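Local coordinates for imidazolonepropionase (Unidentified, PDB 2Q09), which catalyses the hydrolytic opening of the imidazolone-5-propanoate ring to N-formimidoyl-L-glutamate, the third step of histidine degradation, at residues A[62-74]-A[347-359]. Residues are numbered along the deposited sequence; the frame is centred on the assembly and turned at random.
Sequences KLVTPGLIDCHTH and MAGVTRHAARALG. With FE (Fe (III) ion), chain B.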
ATOM      1  N   LYS A  62      27.863   0.135   3.935  1.00 27.39           N
ATOM      2  CA  LYS A  62      26.502   0.349   4.444  1.00 26.33           C
ATOM      3  C   LYS A  62      25.509  -0.592   3.777  1.00 24.38           C
ATOM      4  O   LYS A  62      25.615  -0.913   2.592  1.00 22.78           O
ATOM      5  CB  LYS A  62      26.003   1.775   4.188  1.00 28.19           C
ATOM      6  CG  LYS A  62      26.913   2.909   4.598  1.00 32.69           C
ATOM      7  CD  LYS A  62      26.899   3.200   6.082  1.00 35.15           C
ATOM      8  CE  LYS A  62      27.315   4.654   6.319  1.00 36.26           C
ATOM      9  NZ  LYS A  62      28.552   5.014   5.585  1.00 35.91           N
ATOM     10  N   LEU A  63      24.516  -1.001   4.551  1.00 24.47           N
ATOM     11  CA  LEU A  63      23.464  -1.884   4.075  1.00 23.01           C
ATOM     12  C   LEU A  63      22.588  -1.186   3.027  1.00 22.83           C
ATOM     13  O   LEU A  63      22.219  -0.018   3.191  1.00 23.05           O
ATOM     14  CB  LEU A  63      22.585  -2.287   5.257  1.00 22.56           C
ATOM     15  CG  LEU A  63      21.232  -2.926   4.951  1.00 22.43           C
ATOM     16  CD1 LEU A  63      21.433  -4.350   4.425  1.00 23.28           C
ATOM     17  CD2 LEU A  63      20.391  -2.945   6.249  1.00 21.54           C
ATOM     18  N   VAL A  64      22.247  -1.903   1.960  1.00 23.14           N
ATOM     19  CA  VAL A  64      21.370  -1.347   0.939  1.00 23.64           C
ATOM     20  C   VAL A  64      20.214  -2.318   0.723  1.00 23.80           C
ATOM     21  O   VAL A  64      20.401  -3.531   0.736  1.00 23.51           O
ATOM     22  CB  VAL A  64      22.123  -1.092  -0.392  1.00 24.61           C
ATOM     23  CG1 VAL A  64      22.721  -2.388  -0.921  1.00 25.71           C
ATOM     24  CG2 VAL A  64      21.178  -0.496  -1.414  1.00 23.81           C
ATOM     25  N   THR A  65      19.018  -1.777   0.546  1.00 22.97           N
ATOM     26  CA  THR A  65      17.828  -2.598   0.343  1.00 21.15           C
ATOM     27  C   THR A  65      16.964  -1.943  -0.730  1.00 20.33           C
ATOM     28  O   THR A  65      17.182  -0.804  -1.113  1.00 22.33           O
ATOM     29  CB  THR A  65      16.939  -2.675   1.606  1.00 20.39           C
ATOM     30  OG1 THR A  65      16.307  -1.406   1.811  1.00 21.07           O
ATOM     31  CG2 THR A  65      17.772  -3.005   2.834  1.00 18.98           C
ATOM     32  N   PRO A  66      15.964  -2.669  -1.231  1.00 19.42           N
ATOM     33  CA  PRO A  66      15.077  -2.092  -2.248  1.00 20.64           C
ATOM     34  C   PRO A  66      14.275  -1.008  -1.516  1.00 20.84           C
ATOM     35  O   PRO A  66      14.232  -1.014  -0.275  1.00 20.88           O
ATOM     36  CB  PRO A  66      14.162  -3.246  -2.614  1.00 19.78           C
ATOM     37  CG  PRO A  66      15.010  -4.463  -2.369  1.00 19.86           C
ATOM     38  CD  PRO A  66      15.690  -4.103  -1.049  1.00 20.48           C
ATOM     39  N   GLY A  67      13.683  -0.069  -2.253  1.00 20.43           N
ATOM     40  CA  GLY A  67      12.900   0.969  -1.606  1.00 21.15           C
ATOM     41  C   GLY A  67      11.667   0.311  -1.019  1.00 20.40           C
ATOM     42  O   GLY A  67      11.173  -0.665  -1.583  1.00 21.90           O
ATOM     43  N   LEU A  68      11.151   0.825   0.090  1.00 20.28           N
ATOM     44  CA  LEU A  68       9.975   0.213   0.698  1.00 20.91           C
ATOM     45  C   LEU A  68       8.714   0.585  -0.080  1.00 21.84           C
ATOM     46  O   LEU A  68       8.650   1.633  -0.735  1.00 20.40           O
ATOM     47  CB  LEU A  68       9.847   0.632   2.165  1.00 19.15           C
ATOM     48  CG  LEU A  68      11.105   0.448   3.028  1.00 22.05           C
ATOM     49  CD1 LEU A  68      10.765   0.767   4.476  1.00 19.98           C
ATOM     50  CD2 LEU A  68      11.650  -0.977   2.899  1.00 19.49           C
ATOM     51  N   ILE A  69       7.724  -0.296  -0.010  1.00 20.49           N
ATOM     52  CA  ILE A  69       6.464  -0.098  -0.706  1.00 21.29           C
ATOM     53  C   ILE A  69       5.272  -0.249   0.243  1.00 21.20           C
ATOM     54  O   ILE A  69       5.155  -1.274   0.918  1.00 22.20           O
ATOM     55  CB  ILE A  69       6.344  -1.136  -1.845  1.00 20.17           C
ATOM     56  CG1 ILE A  69       7.563  -1.014  -2.770  1.00 20.36           C
ATOM     57  CG2 ILE A  69       5.051  -0.941  -2.631  1.00 19.83           C
ATOM     58  CD1 ILE A  69       7.647  -2.098  -3.832  1.00 21.49           C
ATOM     59  N   ASP A  70       4.402   0.761   0.270  1.00 21.32           N
ATOM     60  CA  ASP A  70       3.190   0.766   1.108  1.00 20.98           C
ATOM     61  C   ASP A  70       2.044   0.617   0.106  1.00 21.46           C
ATOM     62  O   ASP A  70       1.599   1.597  -0.497  1.00 21.62           O
ATOM     63  CB  ASP A  70       3.080   2.102   1.859  1.00 22.90           C
ATOM     64  CG  ASP A  70       2.186   2.020   3.081  1.00 21.61           C
ATOM     65  OD1 ASP A  70       2.080   3.047   3.780  1.00 24.48           O
ATOM     66  OD2 ASP A  70       1.601   0.947   3.347  1.00 24.60           O
ATOM     67  N   CYS A  71       1.569  -0.611  -0.064  1.00 19.34           N
ATOM     68  CA  CYS A  71       0.552  -0.919  -1.063  1.00 20.23           C
ATOM     69  C   CYS A  71      -0.922  -0.744  -0.722  1.00 21.27           C
ATOM     70  O   CYS A  71      -1.775  -1.168  -1.503  1.00 21.82           O
ATOM     71  CB  CYS A  71       0.771  -2.352  -1.569  1.00 19.13           C
ATOM     72  SG  CYS A  71       0.509  -3.668  -0.305  1.00 23.40           S
ATOM     73  N   HIS A  72      -1.231  -0.119   0.409  1.00 20.81           N
ATOM     74  CA  HIS A  72      -2.624   0.068   0.789  1.00 22.66           C
ATOM     75  C   HIS A  72      -2.811   1.272   1.703  1.00 23.66           C
ATOM     76  O   HIS A  72      -2.656   1.164   2.918  1.00 23.73           O
ATOM     77  CB  HIS A  72      -3.134  -1.201   1.483  1.00 21.12           C
ATOM     78  CG  HIS A  72      -4.575  -1.141   1.895  1.00 22.33           C
ATOM     79  ND1 HIS A  72      -5.479  -2.129   1.573  1.00 20.11           N
ATOM     80  CD2 HIS A  72      -5.259  -0.235   2.634  1.00 22.66           C
ATOM     81  CE1 HIS A  72      -6.658  -1.836   2.093  1.00 20.02           C
ATOM     82  NE2 HIS A  72      -6.550  -0.692   2.743  1.00 22.51           N
ATOM     83  N   THR A  73      -3.112   2.432   1.123  1.00 21.79           N
ATOM     84  CA  THR A  73      -3.353   3.606   1.952  1.00 21.39           C
ATOM     85  C   THR A  73      -4.529   4.443   1.476  1.00 21.81           C
ATOM     86  O   THR A  73      -4.957   4.337   0.324  1.00 20.06           O
ATOM     87  CB  THR A  73      -2.120   4.547   2.049  1.00 22.10           C
ATOM     88  OG1 THR A  73      -2.148   5.503   0.979  1.00 22.26           O
ATOM     89  CG2 THR A  73      -0.822   3.750   1.971  1.00 19.89           C
ATOM     90  N   HIS A  74      -5.045   5.252   2.397  1.00 19.82           N
ATOM     91  CA  HIS A  74      -6.146   6.178   2.150  1.00 21.30           C
ATOM     92  C   HIS A  74      -5.594   7.508   2.674  1.00 20.38           C
ATOM     93  O   HIS A  74      -6.317   8.240   3.332  1.00 21.23           O
ATOM     94  CB  HIS A  74      -7.381   5.851   3.008  1.00 20.71           C
ATOM     95  CG  HIS A  74      -7.944   4.473   2.825  1.00 22.61           C
ATOM     96  ND1 HIS A  74      -9.186   4.251   2.268  1.00 24.58           N
ATOM     97  CD2 HIS A  74      -7.498   3.260   3.232  1.00 22.75           C
ATOM     98  CE1 HIS A  74      -9.482   2.967   2.347  1.00 24.89           C
ATOM     99  NE2 HIS A  74      -8.476   2.341   2.931  1.00 25.01           N
HETATM  100  N   MSE A 347       9.729  -7.645   5.980  1.00 19.01           N
HETATM  101  CA  MSE A 347      10.533  -6.964   4.970  1.00 20.49           C
HETATM  102  C   MSE A 347      10.097  -7.385   3.560  1.00 18.73           C
HETATM  103  O   MSE A 347       9.911  -6.548   2.672  1.00 18.66           O
HETATM  104  CB  MSE A 347      12.025  -7.253   5.190  1.00 20.83           C
HETATM  105  CG  MSE A 347      12.946  -6.480   4.256  1.00 23.36           C
HETATM  106 SE   MSE A 347      12.704  -4.561   4.413  1.00 29.17          SE
HETATM  107  CE  MSE A 347      14.213  -4.014   3.279  1.00 29.67           C
ATOM    108  N   ALA A 348       9.911  -8.684   3.355  1.00 19.93           N
ATOM    109  CA  ALA A 348       9.454  -9.151   2.052  1.00 20.28           C
ATOM    110  C   ALA A 348       8.055  -8.579   1.841  1.00 20.45           C
ATOM    111  O   ALA A 348       7.648  -8.304   0.710  1.00 19.48           O
ATOM    112  CB  ALA A 348       9.405 -10.670   2.019  1.00 20.34           C
ATOM    113  N   GLY A 349       7.337  -8.390   2.951  1.00 19.80           N
ATOM    114  CA  GLY A 349       5.990  -7.853   2.892  1.00 19.50           C
ATOM    115  C   GLY A 349       5.914  -6.423   2.378  1.00 20.49           C
ATOM    116  O   GLY A 349       4.880  -6.016   1.852  1.00 22.18           O
ATOM    117  N   VAL A 350       6.989  -5.651   2.533  1.00 19.52           N
ATOM    118  CA  VAL A 350       6.989  -4.267   2.059  1.00 20.71           C
ATOM    119  C   VAL A 350       7.899  -4.068   0.848  1.00 20.93           C
ATOM    120  O   VAL A 350       8.185  -2.935   0.450  1.00 19.85           O
ATOM    121  CB  VAL A 350       7.405  -3.276   3.176  1.00 20.35           C
ATOM    122  CG1 VAL A 350       6.436  -3.409   4.357  1.00 20.36           C
ATOM    123  CG2 VAL A 350       8.843  -3.540   3.618  1.00 20.39           C
ATOM    124  N   THR A 351       8.375  -5.171   0.278  1.00 20.00           N
ATOM    125  CA  THR A 351       9.209  -5.092  -0.912  1.00 21.43           C
ATOM    126  C   THR A 351       8.640  -6.008  -1.985  1.00 22.38           C
ATOM    127  O   THR A 351       7.721  -5.628  -2.712  1.00 23.07           O
ATOM    128  CB  THR A 351      10.687  -5.485  -0.628  1.00 22.56           C
ATOM    129  OG1 THR A 351      10.748  -6.767   0.016  1.00 20.69           O
ATOM    130  CG2 THR A 351      11.351  -4.428   0.266  1.00 22.18           C
ATOM    131  N   ARG A 352       9.182  -7.219  -2.052  1.00 22.30           N
ATOM    132  CA  ARG A 352       8.777  -8.240  -3.012  1.00 23.92           C
ATOM    133  C   ARG A 352       7.263  -8.444  -3.129  1.00 23.72           C
ATOM    134  O   ARG A 352       6.686  -8.336  -4.216  1.00 23.89           O
ATOM    135  CB  ARG A 352       9.444  -9.564  -2.616  1.00 26.47           C
ATOM    136  CG  ARG A 352       9.653 -10.531  -3.743  1.00 30.29           C
ATOM    137  CD  ARG A 352      10.772 -11.512  -3.423  1.00 26.99           C
ATOM    138  NE  ARG A 352      10.410 -12.485  -2.394  1.00 27.08           N
ATOM    139  CZ  ARG A 352      11.120 -12.692  -1.289  1.00 23.14           C
ATOM    140  NH1 ARG A 352      12.223 -11.996  -1.065  1.00 20.44           N
ATOM    141  NH2 ARG A 352      10.731 -13.609  -0.411  1.00 24.26           N
ATOM    142  N   HIS A 353       6.623  -8.747  -2.006  1.00 21.84           N
ATOM    143  CA  HIS A 353       5.191  -9.003  -1.994  1.00 22.14           C
ATOM    144  C   HIS A 353       4.349  -7.753  -2.204  1.00 21.64           C
ATOM    145  O   HIS A 353       3.291  -7.817  -2.824  1.00 21.03           O
ATOM    146  CB  HIS A 353       4.835  -9.719  -0.692  1.00 21.04           C
ATOM    147  CG  HIS A 353       5.620 -10.980  -0.489  1.00 25.08           C
ATOM    148  ND1 HIS A 353       5.965 -11.462   0.756  1.00 25.84           N
ATOM    149  CD2 HIS A 353       6.157 -11.841  -1.388  1.00 22.47           C
ATOM    150  CE1 HIS A 353       6.686 -12.564   0.615  1.00 22.77           C
ATOM    151  NE2 HIS A 353       6.815 -12.814  -0.675  1.00 24.49           N
ATOM    152  N   ALA A 354       4.822  -6.618  -1.699  1.00 21.34           N
ATOM    153  CA  ALA A 354       4.106  -5.358  -1.871  1.00 21.89           C
ATOM    154  C   ALA A 354       4.133  -4.994  -3.351  1.00 22.54           C
ATOM    155  O   ALA A 354       3.148  -4.503  -3.898  1.00 23.23           O
ATOM    156  CB  ALA A 354       4.766  -4.247  -1.049  1.00 20.54           C
ATOM    157  N   ALA A 355       5.274  -5.226  -3.996  1.00 22.62           N
ATOM    158  CA  ALA A 355       5.410  -4.927  -5.417  1.00 22.96           C
ATOM    159  C   ALA A 355       4.390  -5.742  -6.210  1.00 22.97           C
ATOM    160  O   ALA A 355       3.705  -5.212  -7.084  1.00 24.09           O
ATOM    161  CB  ALA A 355       6.823  -5.251  -5.893  1.00 22.98           C
ATOM    162  N   ARG A 356       4.299  -7.031  -5.898  1.00 22.35           N
ATOM    163  CA  ARG A 356       3.371  -7.927  -6.579  1.00 22.59           C
ATOM    164  C   ARG A 356       1.924  -7.484  -6.369  1.00 23.50           C
ATOM    165  O   ARG A 356       1.108  -7.555  -7.291  1.00 22.57           O
ATOM    166  CB  ARG A 356       3.548  -9.365  -6.074  1.00 23.19           C
ATOM    167  CG  ARG A 356       2.709 -10.408  -6.837  1.00 23.65           C
ATOM    168  CD  ARG A 356       3.042 -11.826  -6.376  1.00 27.26           C
ATOM    169  NE  ARG A 356       4.408 -12.204  -6.732  1.00 28.92           N
ATOM    170  CZ  ARG A 356       4.783 -12.592  -7.948  1.00 31.27           C
ATOM    171  NH1 ARG A 356       3.896 -12.665  -8.934  1.00 30.35           N
ATOM    172  NH2 ARG A 356       6.051 -12.891  -8.184  1.00 31.56           N
ATOM    173  N   ALA A 357       1.607  -7.044  -5.156  1.00 21.42           N
ATOM    174  CA  ALA A 357       0.254  -6.585  -4.838  1.00 23.20           C
ATOM    175  C   ALA A 357      -0.145  -5.385  -5.702  1.00 22.35           C
ATOM    176  O   ALA A 357      -1.327  -5.086  -5.856  1.00 23.82           O
ATOM    177  CB  ALA A 357       0.157  -6.215  -3.360  1.00 22.13           C
ATOM    178  N   LEU A 358       0.845  -4.697  -6.257  1.00 24.47           N
ATOM    179  CA  LEU A 358       0.586  -3.538  -7.105  1.00 25.19           C
ATOM    180  C   LEU A 358       0.835  -3.880  -8.571  1.00 26.62           C
ATOM    181  O   LEU A 358       0.820  -2.997  -9.425  1.00 26.42           O
ATOM    182  CB  LEU A 358       1.479  -2.362  -6.689  1.00 24.98           C
ATOM    183  CG  LEU A 358       1.334  -1.854  -5.249  1.00 25.90           C
ATOM    184  CD1 LEU A 358       2.274  -0.690  -5.002  1.00 23.84           C
ATOM    185  CD2 LEU A 358      -0.111  -1.433  -4.999  1.00 26.30           C
ATOM    186  N   GLY A 359       1.064  -5.160  -8.842  1.00 26.99           N
ATOM    187  CA  GLY A 359       1.314  -5.618 -10.199  1.00 26.87           C
ATOM    188  C   GLY A 359       2.669  -5.204 -10.739  1.00 26.72           C
ATOM    189  O   GLY A 359       2.876  -5.168 -11.955  1.00 27.69           O
TER
HETATM  190 FE    FE B 500      -8.158   0.434   3.697  1.00 31.04          FE
HETATM  191  O   HOH W   1      -9.070  -0.174   5.878  1.00 26.67           O
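Ile69 lays its branched side chain over the first turn of helix 352-357, its CB 3.6 Å from the CB of Ala354. Its two arms divide the surface: with CG1 beside the backbone N (chi1 -56°), CD1 reaches Ala355 CB at 3.9 Å, while CG2 slides past Leu358 CD1, the two side chains running in opposite directions. Alanines suit the helix here, since a single methyl lets the strand backbone come close; the axes of strand 68-73 and helix 352-357 approach to 7.8 Å and cross at 43°. Just before the helix the chain makes a direct polar link: Ile69 N donates to Val350 O at 2.7 Å, in the carbonyl plane, an acceptor left without a helical partner in the turn between the two helices. Farther along, Cys71, short enough to fit between Ala357 and Leu358, sets its CB 3.7 Å from Leu358 CD2 and its SG against the methyl of Ala357. At the other end, selenomethionine Met347, bent at chi2 (58°), crosses Leu68 at about a right angle and presses CE tightly onto Thr65 CB, at 3.5 Å. Thr65 combines this apolar contact with a hydroxyl bonded to Pro66 O and Trp378 NE1; a valine in its place would probably leave that indole N-H without its mate. Thr351 likewise turns its methyl to Pro66 and its hydroxyl back to Met347 O, which Val350 N approaches from the opposite face. The contact backs strand 68-73, the first of the amidohydrolase TIM barrel, and this strand leads into His72 and His74, iron ligands together with His242 and Asp317. Leu328 and Met332 of helix 328-339 lie against Val350, strand 135-141 adjoins Leu358, and strand 375-378 pairs antiparallel with the strand before Pro66, at Leu63 and Thr65.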